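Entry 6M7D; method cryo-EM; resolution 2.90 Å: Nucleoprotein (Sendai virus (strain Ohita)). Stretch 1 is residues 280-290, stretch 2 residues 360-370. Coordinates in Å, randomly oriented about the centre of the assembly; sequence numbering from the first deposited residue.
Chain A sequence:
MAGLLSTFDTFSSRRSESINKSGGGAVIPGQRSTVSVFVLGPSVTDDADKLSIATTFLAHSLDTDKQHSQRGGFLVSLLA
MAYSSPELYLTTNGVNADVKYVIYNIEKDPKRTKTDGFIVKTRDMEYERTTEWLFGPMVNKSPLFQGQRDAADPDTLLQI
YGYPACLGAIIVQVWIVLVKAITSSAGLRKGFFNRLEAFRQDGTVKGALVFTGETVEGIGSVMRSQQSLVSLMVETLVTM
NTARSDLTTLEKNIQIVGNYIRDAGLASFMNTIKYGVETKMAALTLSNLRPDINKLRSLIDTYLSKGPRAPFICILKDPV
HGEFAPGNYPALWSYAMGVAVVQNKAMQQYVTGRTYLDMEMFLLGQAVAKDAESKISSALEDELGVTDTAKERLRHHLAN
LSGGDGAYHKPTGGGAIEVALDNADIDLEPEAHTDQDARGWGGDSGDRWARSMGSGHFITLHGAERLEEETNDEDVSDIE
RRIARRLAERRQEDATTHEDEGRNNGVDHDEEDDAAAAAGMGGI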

ATOM      1  N   LYS A 280     -14.704 -15.824 -17.600  1.00  0.48           N
ATOM      2  CA  LYS A 280     -15.873 -15.978 -18.467  1.00  0.48           C
ATOM      3  C   LYS A 280     -16.229 -17.442 -18.696  1.00  0.48           C
ATOM      4  O   LYS A 280     -16.356 -17.898 -19.830  1.00  0.48           O
ATOM      5  CB  LYS A 280     -15.671 -15.258 -19.797  1.00  0.48           C
ATOM      6  CG  LYS A 280     -15.951 -13.786 -19.717  1.00  0.48           C
ATOM      7  CD  LYS A 280     -16.162 -13.179 -21.077  1.00  0.48           C
ATOM      8  CE  LYS A 280     -16.703 -11.772 -20.947  1.00  0.48           C
ATOM      9  NZ  LYS A 280     -16.941 -11.134 -22.264  1.00  0.48           N
ATOM     10  N   MET A 281     -16.409 -18.180 -17.610  1.00  0.81           N
ATOM     11  CA  MET A 281     -16.737 -19.585 -17.721  1.00  0.81           C
ATOM     12  C   MET A 281     -18.242 -19.801 -17.612  1.00  0.81           C
ATOM     13  O   MET A 281     -19.001 -18.907 -17.240  1.00  0.81           O
ATOM     14  CB  MET A 281     -16.002 -20.382 -16.659  1.00  0.81           C
ATOM     15  CG  MET A 281     -14.552 -20.635 -16.984  1.00  0.81           C
ATOM     16  SD  MET A 281     -13.565 -20.740 -15.494  1.00  0.81           S
ATOM     17  CE  MET A 281     -12.167 -21.634 -16.116  1.00  0.81           C
ATOM     18  N   ALA A 282     -18.670 -21.018 -17.957  1.00  1.37           N
ATOM     19  CA  ALA A 282     -20.094 -21.323 -18.018  1.00  1.37           C
ATOM     20  C   ALA A 282     -20.739 -21.248 -16.649  1.00  1.37           C
ATOM     21  O   ALA A 282     -21.958 -21.095 -16.536  1.00  1.37           O
ATOM     22  CB  ALA A 282     -20.310 -22.708 -18.624  1.00  1.37           C
ATOM     23  N   ALA A 283     -19.939 -21.357 -15.592  1.00  1.76           N
ATOM     24  CA  ALA A 283     -20.491 -21.278 -14.251  1.00  1.76           C
ATOM     25  C   ALA A 283     -21.061 -19.907 -13.943  1.00  1.76           C
ATOM     26  O   ALA A 283     -21.864 -19.779 -13.017  1.00  1.76           O
ATOM     27  CB  ALA A 283     -19.429 -21.650 -13.233  1.00  1.76           C
ATOM     28  N   LEU A 284     -20.678 -18.880 -14.699  1.00  0.94           N
ATOM     29  CA  LEU A 284     -21.257 -17.559 -14.509  1.00  0.94           C
ATOM     30  C   LEU A 284     -22.736 -17.531 -14.845  1.00  0.94           C
ATOM     31  O   LEU A 284     -23.444 -16.630 -14.394  1.00  0.94           O
ATOM     32  CB  LEU A 284     -20.525 -16.533 -15.363  1.00  0.94           C
ATOM     33  CG  LEU A 284     -19.178 -16.000 -14.894  1.00  0.94           C
ATOM     34  CD1 LEU A 284     -18.679 -14.989 -15.899  1.00  0.94           C
ATOM     35  CD2 LEU A 284     -19.286 -15.389 -13.519  1.00  0.94           C
ATOM     36  N   THR A 285     -23.209 -18.492 -15.633  1.00  1.03           N
ATOM     37  CA  THR A 285     -24.617 -18.603 -15.986  1.00  1.03           C
ATOM     38  C   THR A 285     -25.475 -19.075 -14.828  1.00  1.03           C
ATOM     39  O   THR A 285     -26.699 -19.089 -14.953  1.00  1.03           O
ATOM     40  CB  THR A 285     -24.773 -19.555 -17.166  1.00  1.03           C
ATOM     41  OG1 THR A 285     -24.383 -20.871 -16.765  1.00  1.03           O
ATOM     42  CG2 THR A 285     -23.884 -19.118 -18.298  1.00  1.03           C
ATOM     43  N   LEU A 286     -24.865 -19.452 -13.713  1.00  1.28           N
ATOM     44  CA  LEU A 286     -25.604 -19.842 -12.527  1.00  1.28           C
ATOM     45  C   LEU A 286     -26.328 -18.649 -11.919  1.00  1.28           C
ATOM     46  O   LEU A 286     -25.874 -17.508 -11.999  1.00  1.28           O
ATOM     47  CB  LEU A 286     -24.659 -20.444 -11.498  1.00  1.28           C
ATOM     48  CG  LEU A 286     -24.686 -21.960 -11.366  1.00  1.28           C
ATOM     49  CD1 LEU A 286     -24.317 -22.613 -12.662  1.00  1.28           C
ATOM     50  CD2 LEU A 286     -23.725 -22.354 -10.293  1.00  1.28           C
ATOM     51  N   SER A 287     -27.472 -18.928 -11.305  1.00  1.62           N
ATOM     52  CA  SER A 287     -28.227 -17.888 -10.630  1.00  1.62           C
ATOM     53  C   SER A 287     -27.649 -17.545  -9.269  1.00  1.62           C
ATOM     54  O   SER A 287     -27.994 -16.501  -8.713  1.00  1.62           O
ATOM     55  CB  SER A 287     -29.682 -18.315 -10.486  1.00  1.62           C
ATOM     56  OG  SER A 287     -29.784 -19.469  -9.684  1.00  1.62           O
ATOM     57  N   ASN A 288     -26.778 -18.399  -8.728  1.00  2.47           N
ATOM     58  CA  ASN A 288     -26.090 -18.080  -7.484  1.00  2.47           C
ATOM     59  C   ASN A 288     -25.252 -16.826  -7.633  1.00  2.47           C
ATOM     60  O   ASN A 288     -25.128 -16.031  -6.695  1.00  2.47           O
ATOM     61  CB  ASN A 288     -25.187 -19.236  -7.063  1.00  2.47           C
ATOM     62  CG  ASN A 288     -25.935 -20.490  -6.782  1.00  2.47           C
ATOM     63  OD1 ASN A 288     -25.980 -20.946  -5.647  1.00  2.47           O
ATOM     64  ND2 ASN A 288     -26.518 -21.080  -7.818  1.00  2.47           N
ATOM     65  N   LEU A 289     -24.656 -16.644  -8.800  1.00  2.26           N
ATOM     66  CA  LEU A 289     -23.701 -15.581  -9.035  1.00  2.26           C
ATOM     67  C   LEU A 289     -24.337 -14.339  -9.621  1.00  2.26           C
ATOM     68  O   LEU A 289     -23.666 -13.311  -9.711  1.00  2.26           O
ATOM     69  CB  LEU A 289     -22.597 -16.078  -9.968  1.00  2.26           C
ATOM     70  CG  LEU A 289     -22.034 -17.467  -9.694  1.00  2.26           C
ATOM     71  CD1 LEU A 289     -20.975 -17.795 -10.708  1.00  2.26           C
ATOM     72  CD2 LEU A 289     -21.470 -17.548  -8.303  1.00  2.26           C
ATOM     73  N   ARG A 290     -25.608 -14.407 -10.008  1.00  1.00           N
ATOM     74  CA  ARG A 290     -26.230 -13.283 -10.705  1.00  1.00           C
ATOM     75  C   ARG A 290     -26.397 -12.059  -9.815  1.00  1.00           C
ATOM     76  O   ARG A 290     -25.983 -10.961 -10.230  1.00  1.00           O
ATOM     77  CB  ARG A 290     -27.556 -13.737 -11.315  1.00  1.00           C
ATOM     78  CG  ARG A 290     -28.248 -12.679 -12.111  1.00  1.00           C
ATOM     79  CD  ARG A 290     -28.577 -13.170 -13.489  1.00  1.00           C
ATOM     80  NE  ARG A 290     -28.718 -12.060 -14.418  1.00  1.00           N
ATOM     81  CZ  ARG A 290     -28.788 -12.197 -15.735  1.00  1.00           C
ATOM     82  NH1 ARG A 290     -28.915 -11.128 -16.507  1.00  1.00           N
ATOM     83  NH2 ARG A 290     -28.735 -13.401 -16.278  1.00  1.00           N
ATOM     84  N   GLU A 360     -19.707 -24.723  -1.979  1.00  1.50           N
ATOM     85  CA  GLU A 360     -20.105 -25.300  -3.254  1.00  1.50           C
ATOM     86  C   GLU A 360     -19.700 -24.401  -4.409  1.00  1.50           C
ATOM     87  O   GLU A 360     -19.303 -24.890  -5.466  1.00  1.50           O
ATOM     88  CB  GLU A 360     -21.607 -25.572  -3.276  1.00  1.50           C
ATOM     89  CG  GLU A 360     -22.081 -26.633  -2.288  1.00  1.50           C
ATOM     90  CD  GLU A 360     -21.003 -27.633  -1.870  1.00  1.50           C
ATOM     91  OE1 GLU A 360     -20.426 -28.314  -2.746  1.00  1.50           O
ATOM     92  OE2 GLU A 360     -20.741 -27.747  -0.651  1.00  1.50           O
ATOM     93  N   MET A 361     -19.753 -23.085  -4.220  1.00  1.24           N
ATOM     94  CA  MET A 361     -19.256 -22.182  -5.250  1.00  1.24           C
ATOM     95  C   MET A 361     -17.738 -22.236  -5.339  1.00  1.24           C
ATOM     96  O   MET A 361     -17.173 -22.148  -6.428  1.00  1.24           O
ATOM     97  CB  MET A 361     -19.737 -20.762  -4.979  1.00  1.24           C
ATOM     98  CG  MET A 361     -21.166 -20.526  -5.392  1.00  1.24           C
ATOM     99  SD  MET A 361     -21.493 -20.999  -7.087  1.00  1.24           S
ATOM    100  CE  MET A 361     -22.567 -22.404  -6.839  1.00  1.24           C
ATOM    101  N   PHE A 362     -17.070 -22.408  -4.204  1.00  0.96           N
ATOM    102  CA  PHE A 362     -15.625 -22.586  -4.193  1.00  0.96           C
ATOM    103  C   PHE A 362     -15.219 -23.827  -4.975  1.00  0.96           C
ATOM    104  O   PHE A 362     -14.366 -23.769  -5.872  1.00  0.96           O
ATOM    105  CB  PHE A 362     -15.153 -22.670  -2.745  1.00  0.96           C
ATOM    106  CG  PHE A 362     -13.671 -22.707  -2.585  1.00  0.96           C
ATOM    107  CD1 PHE A 362     -12.889 -21.660  -3.016  1.00  0.96           C
ATOM    108  CD2 PHE A 362     -13.060 -23.781  -1.980  1.00  0.96           C
ATOM    109  CE1 PHE A 362     -11.533 -21.692  -2.860  1.00  0.96           C
ATOM    110  CE2 PHE A 362     -11.705 -23.809  -1.825  1.00  0.96           C
ATOM    111  CZ  PHE A 362     -10.941 -22.763  -2.268  1.00  0.96           C
ATOM    112  N   LEU A 363     -15.834 -24.963  -4.652  1.00  1.64           N
ATOM    113  CA  LEU A 363     -15.520 -26.204  -5.337  1.00  1.64           C
ATOM    114  C   LEU A 363     -15.956 -26.171  -6.788  1.00  1.64           C
ATOM    115  O   LEU A 363     -15.308 -26.786  -7.635  1.00  1.64           O
ATOM    116  CB  LEU A 363     -16.168 -27.375  -4.611  1.00  1.64           C
ATOM    117  CG  LEU A 363     -15.616 -27.635  -3.218  1.00  1.64           C
ATOM    118  CD1 LEU A 363     -16.229 -28.879  -2.650  1.00  1.64           C
ATOM    119  CD2 LEU A 363     -14.117 -27.738  -3.260  1.00  1.64           C
ATOM    120  N   LEU A 364     -17.023 -25.441  -7.104  1.00  1.09           N
ATOM    121  CA  LEU A 364     -17.430 -25.292  -8.490  1.00  1.09           C
ATOM    122  C   LEU A 364     -16.426 -24.474  -9.278  1.00  1.09           C
ATOM    123  O   LEU A 364     -16.153 -24.776 -10.443  1.00  1.09           O
ATOM    124  CB  LEU A 364     -18.803 -24.644  -8.562  1.00  1.09           C
ATOM    125  CG  LEU A 364     -19.254 -24.407  -9.992  1.00  1.09           C
ATOM    126  CD1 LEU A 364     -19.627 -25.726 -10.634  1.00  1.09           C
ATOM    127  CD2 LEU A 364     -20.391 -23.441 -10.020  1.00  1.09           C
ATOM    128  N   GLY A 365     -15.893 -23.415  -8.677  1.00  0.96           N
ATOM    129  CA  GLY A 365     -14.839 -22.670  -9.332  1.00  0.96           C
ATOM    130  C   GLY A 365     -13.624 -23.528  -9.591  1.00  0.96           C
ATOM    131  O   GLY A 365     -13.031 -23.470 -10.668  1.00  0.96           O
ATOM    132  N   GLN A 366     -13.242 -24.342  -8.611  1.00  1.68           N
ATOM    133  CA  GLN A 366     -12.125 -25.257  -8.816  1.00  1.68           C
ATOM    134  C   GLN A 366     -12.429 -26.273  -9.904  1.00  1.68           C
ATOM    135  O   GLN A 366     -11.540 -26.667 -10.659  1.00  1.68           O
ATOM    136  CB  GLN A 366     -11.788 -25.974  -7.522  1.00  1.68           C
ATOM    137  CG  GLN A 366     -11.243 -25.092  -6.466  1.00  1.68           C
ATOM    138  CD  GLN A 366     -11.004 -25.841  -5.214  1.00  1.68           C
ATOM    139  OE1 GLN A 366     -11.625 -26.858  -4.958  1.00  1.68           O
ATOM    140  NE2 GLN A 366     -10.077 -25.355  -4.422  1.00  1.68           N
ATOM    141  N   ALA A 367     -13.681 -26.716  -9.991  1.00  1.20           N
ATOM    142  CA  ALA A 367     -14.053 -27.733 -10.964  1.00  1.20           C
ATOM    143  C   ALA A 367     -14.041 -27.179 -12.379  1.00  1.20           C
ATOM    144  O   ALA A 367     -13.509 -27.810 -13.295  1.00  1.20           O
ATOM    145  CB  ALA A 367     -15.426 -28.297 -10.617  1.00  1.20           C
ATOM    146  N   VAL A 368     -14.643 -26.008 -12.587  1.00  1.38           N
ATOM    147  CA  VAL A 368     -14.637 -25.424 -13.920  1.00  1.38           C
ATOM    148  C   VAL A 368     -13.254 -24.924 -14.295  1.00  1.38           C
ATOM    149  O   VAL A 368     -12.924 -24.866 -15.481  1.00  1.38           O
ATOM    150  CB  VAL A 368     -15.680 -24.295 -14.050  1.00  1.38           C
ATOM    151  CG1 VAL A 368     -17.014 -24.759 -13.547  1.00  1.38           C
ATOM    152  CG2 VAL A 368     -15.241 -23.055 -13.316  1.00  1.38           C
ATOM    153  N   ALA A 369     -12.424 -24.570 -13.316  1.00  1.25           N
ATOM    154  CA  ALA A 369     -11.076 -24.129 -13.626  1.00  1.25           C
ATOM    155  C   ALA A 369     -10.167 -25.296 -13.972  1.00  1.25           C
ATOM    156  O   ALA A 369      -9.171 -25.115 -14.676  1.00  1.25           O
ATOM    157  CB  ALA A 369     -10.508 -23.335 -12.454  1.00  1.25           C
ATOM    158  N   LYS A 370     -10.498 -26.490 -13.503  1.00  3.45           N
ATOM    159  CA  LYS A 370      -9.683 -27.676 -13.684  1.00  3.45           C
ATOM    160  C   LYS A 370     -10.122 -28.511 -14.872  1.00  3.45           C
ATOM    161  O   LYS A 370      -9.431 -29.464 -15.232  1.00  3.45           O
ATOM    162  CB  LYS A 370      -9.749 -28.538 -12.425  1.00  3.45           C
ATOM    163  CG  LYS A 370      -8.663 -28.288 -11.429  1.00  3.45           C
ATOM    164  CD  LYS A 370      -8.519 -29.467 -10.503  1.00  3.45           C
ATOM    165  CE  LYS A 370      -9.429 -29.342  -9.303  1.00  3.45           C
ATOM    166  NZ  LYS A 370      -8.708 -28.790  -8.128  1.00  3.45           N
TER

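What kind of force joins the two stretches? No hydrogen bond crosses between them; the contact is made mainly by apolar side chains, and it buries 360 Å² in all, both sides summed. On one side is a helix, whose Met361, Leu364 and Val368 point their CA-to-CB bonds toward the other stretch. These positions are spaced by three and four residues, so they fall on one face of the helix. Facing them is an irregular segment that supplies Met281, Ala283, Leu286, Asn288 and Leu289. The two stretches run in opposite directions, with Ala283 nearest Val368 and Asn288 nearest Met361.

How do the methionines fill their places? Both are buried, and their long, unbranched side chains let each touch more than one partner. Met281 packs against Val368 and Ala369: its SD is 3.6 Å from CG2 of Val368, and its CE packs 3.7 Å from CA of Ala369 and 3.4 Å from the backbone O of Val368. The CB of Ala369 lies 4.4 Å from the CE of Met281, beside this backbone contact. At the other end, Met361 has the largest covered area of any residue in the contact. The CE of Met361 meets CD2 of Leu286 at 3.6 Å and CG of Asn288 at 3.9 Å, while its SD lies 3.7 Å from CD2 of Leu289. The CA-to-CB bond of Leu289 points sideways, but the end of the side chain comes nearer. Asn288 is exposed, so its amide can take part at the edge of the contact without being sealed in apolar surroundings.

What fills the middle? Ala283 approaches with a CB that sits 3.8 Å from CD2 of Leu364 and 3.9 Å from CG1 of Val368, touching two successive residues of the helix face. Its small side chain suits the close passage of the backbones, whose CA atoms at Ala283 and Val368 are 7.2 Å apart. Leu286 then brings its CD2 to 3.5 Å from CD2 of Leu364, so that this leucine methyl is touched by both Ala283 and Leu286.

What keeps each backbone in shape for this packing? In the helix, bonds such as Leu364 N to Glu360 O and Val368 N to Leu364 O, both 2.9 Å, maintain the helix that brings Met361, Leu364 and Val368 onto one face. Residues 282-285 form a short 3-10 segment; Leu286 N, just beyond it, hydrogen-bonds to Ala283 O at 3.1 Å. The CA-to-CB bonds of Ala283 and Leu286 point toward the helix, whereas that of Leu284 points away.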